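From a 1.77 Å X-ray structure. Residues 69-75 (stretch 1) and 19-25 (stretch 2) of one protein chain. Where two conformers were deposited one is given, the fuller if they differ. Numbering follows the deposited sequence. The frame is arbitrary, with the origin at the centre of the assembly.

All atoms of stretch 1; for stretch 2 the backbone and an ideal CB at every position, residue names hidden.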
# COMPACT_ATOMS: atom_id res chain seq x y z
N MSE A 69 5.93 -12.37 1.22
CA MSE A 69 4.62 -11.97 1.76
C MSE A 69 3.54 -12.41 0.82
O MSE A 69 2.54 -12.96 1.27
CB MSE A 69 4.53 -10.46 2.00
CG MSE A 69 3.17 -10.03 2.57
SE MSE A 69 3.08 -8.08 2.75
CE MSE A 69 2.83 -7.76 0.86
N THR A 70 3.68 -12.13 -0.48
CA THR A 70 2.69 -12.55 -1.48
C THR A 70 2.44 -14.06 -1.42
O THR A 70 1.32 -14.51 -1.43
CB THR A 70 3.16 -12.16 -2.91
OG1 THR A 70 3.46 -10.76 -2.95
CG2 THR A 70 2.12 -12.48 -3.94
N LYS A 71 3.50 -14.84 -1.34
CA LYS A 71 3.35 -16.30 -1.27
C LYS A 71 2.59 -16.76 -0.05
O LYS A 71 1.75 -17.65 -0.12
CB LYS A 71 4.69 -17.03 -1.35
CG LYS A 71 5.48 -16.74 -2.61
CD LYS A 71 4.68 -16.98 -3.90
CE LYS A 71 4.31 -15.69 -4.63
NZ LYS A 71 3.74 -15.84 -6.02
N ALA A 72 2.86 -16.13 1.08
CA ALA A 72 2.23 -16.50 2.33
C ALA A 72 0.76 -16.12 2.34
O ALA A 72 -0.07 -16.83 2.90
CB ALA A 72 2.97 -15.84 3.49
N ILE A 73 0.46 -14.98 1.73
CA ILE A 73 -0.91 -14.55 1.53
C ILE A 73 -1.58 -15.54 0.59
O ILE A 73 -2.64 -16.03 0.90
CB ILE A 73 -1.03 -13.12 0.95
CG1 ILE A 73 -0.46 -12.05 1.89
CG2 ILE A 73 -2.47 -12.80 0.67
CD1 ILE A 73 -0.23 -10.71 1.19
N GLU A 74 -0.97 -15.86 -0.55
CA GLU A 74 -1.66 -16.75 -1.50
C GLU A 74 -1.89 -18.14 -0.91
O GLU A 74 -2.90 -18.77 -1.21
CB GLU A 74 -0.90 -16.82 -2.84
CG GLU A 74 -0.98 -15.54 -3.62
CD GLU A 74 -0.03 -15.48 -4.81
OE1 GLU A 74 0.99 -16.16 -4.75
OE2 GLU A 74 -0.27 -14.68 -5.77
N ASN A 75 -0.99 -18.59 -0.02
CA ASN A 75 -1.13 -19.85 0.75
C ASN A 75 -2.18 -19.86 1.83
O ASN A 75 -2.50 -20.92 2.40
CB ASN A 75 0.16 -20.14 1.49
CG ASN A 75 1.23 -20.63 0.59
OD1 ASN A 75 0.97 -20.91 -0.58
ND2 ASN A 75 2.45 -20.73 1.11
N UNK A 19 3.73 -6.30 -15.05
CA UNK A 19 2.57 -6.63 -14.23
C UNK A 19 2.61 -8.08 -13.72
O UNK A 19 2.30 -9.01 -14.49
CB UNK A 19 1.29 -6.40 -15.03
N UNK A 20 2.93 -8.23 -12.44
CA UNK A 20 3.03 -9.53 -11.78
C UNK A 20 1.62 -10.05 -11.58
O UNK A 20 0.71 -9.30 -11.27
CB UNK A 20 3.78 -9.44 -10.45
N UNK A 21 1.44 -11.34 -11.80
CA UNK A 21 0.18 -12.01 -11.59
C UNK A 21 0.08 -12.32 -10.09
O UNK A 21 1.04 -12.80 -9.53
CB UNK A 21 0.07 -13.27 -12.44
N UNK A 22 -1.09 -12.13 -9.48
CA UNK A 22 -1.27 -12.48 -8.06
C UNK A 22 -2.62 -13.15 -7.97
O UNK A 22 -3.50 -12.85 -8.76
CB UNK A 22 -1.18 -11.26 -7.14
N UNK A 23 -2.75 -14.10 -7.06
CA UNK A 23 -4.00 -14.84 -6.98
C UNK A 23 -4.81 -14.48 -5.73
O UNK A 23 -5.85 -15.10 -5.49
CB UNK A 23 -3.71 -16.34 -7.00
N UNK A 24 -4.35 -13.53 -4.93
CA UNK A 24 -5.06 -13.13 -3.72
C UNK A 24 -6.15 -12.14 -4.05
O UNK A 24 -6.21 -11.61 -5.16
CB UNK A 24 -4.10 -12.53 -2.69
N UNK A 25 -7.01 -11.87 -3.08
CA UNK A 25 -8.02 -10.82 -3.22
C UNK A 25 -7.81 -9.82 -2.06
O UNK A 25 -6.76 -9.82 -1.35
CB UNK A 25 -9.43 -11.40 -3.21

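Stretch 1 is a helical run whose T70, I73 and E74 lie along the side that stretch 2 passes. Position 19 lies far from it: nothing of stretch 1 comes within 5.5 Å of the ideal CB, so almost any side chain would fit. The residue is K19, which makes no contact here.

At position 20 the CB points toward the helix, but across a gap that only a long side chain could span. K71 NZ, a positive charge on the far side, would favour an acidic or amide group, though other long side chains are conceivable. The residue is E20. With chi1 and chi2 both t the chain is extended, spanning the gap, and its OE2 lies 2.9 Å from water 1 O, which accepts a hydrogen bond of 2.7 Å from K71 NZ. The carboxylate thus meets the lysine through water.

Position 21 points sideways into space that stretch 1 leaves empty, so small or polar residues serve equally well. It is S21, whose carbonyl O also lies 2.9 Å from water 1 O.

At position 22 the backbone is extended, and the ideal CB lies 3.8 Å from E74 OE2 and 4.8 Å from T70 CG2. A threonine could suit such mixed surroundings, while extended angles are congenial to beta-branched residues generally. V22 is found; its CG1 approaches T70 CG2 at 4.2 Å, a loose methyl contact.

Position 23 offers its backbone first: its N lies 2.9 Å from E74 OE2, in line for a hydrogen bond that any residue but proline could donate. The ideal CB, 4.0 Å from that same OE2, favours a small or polar side chain over an acidic one. The residue is S23. Its N–H···OE2 angle of 162° makes the bond nearly straight, and chi1 p brings OG to 3.2 Å from E74 CG. The other carboxylate oxygen, E74 OE1, is held by K71 NZ at 3.0 Å in a salt bridge, which helps to fix the acceptor.

At position 24 the CB points toward the helix, 3.7 Å from I73 CG2 and 4.4 Å from E74 CG. Carbon on the helix invites a sizeable apolar residue; leucine, methionine or an aromatic could all be considered. F24 fills the place. Its CB packs on I73 CG2 at 3.7 Å, while the ring presents its edge to T70 CG2, 3.7 Å from CE2, and to E74 CG, 4.0 Å from CD2.

Position 25 points away, leaving its side chain unconstrained by stretch 1; T25 suits its extended strand backbone.

Stretch 2 (19-25) KESVSFT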
# COMPACT_ATOMS: atom_id res chain seq x y z
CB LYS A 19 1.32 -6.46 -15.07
CG LYS A 19 0.53 -5.18 -14.85
CD LYS A 19 -0.82 -5.45 -14.15
CE LYS A 19 -2.03 -5.24 -15.04
NZ LYS A 19 -3.27 -4.99 -14.21
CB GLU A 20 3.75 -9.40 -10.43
CG GLU A 20 3.59 -10.56 -9.46
CD GLU A 20 4.32 -10.36 -8.13
OE1 GLU A 20 4.66 -9.20 -7.77
OE2 GLU A 20 4.53 -11.36 -7.41
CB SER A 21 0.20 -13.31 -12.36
OG SER A 21 -0.95 -14.06 -12.12
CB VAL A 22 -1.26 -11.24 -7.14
CG1 VAL A 22 0.12 -10.58 -7.16
CG2 VAL A 22 -2.35 -10.25 -7.52
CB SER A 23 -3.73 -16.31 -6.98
OG SER A 23 -2.86 -16.64 -5.91
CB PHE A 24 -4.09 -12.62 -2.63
CG PHE A 24 -3.20 -11.48 -3.04
CD1 PHE A 24 -3.70 -10.20 -3.23
CD2 PHE A 24 -1.84 -11.68 -3.25
CE1 PHE A 24 -2.87 -9.14 -3.60
CE2 PHE A 24 -1.01 -10.62 -3.61
CZ PHE A 24 -1.53 -9.36 -3.80
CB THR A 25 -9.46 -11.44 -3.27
OG1 THR A 25 -10.44 -10.43 -3.53
CG2 THR A 25 -9.78 -12.12 -1.99
O HOH W 1 2.68 -13.65 -7.27
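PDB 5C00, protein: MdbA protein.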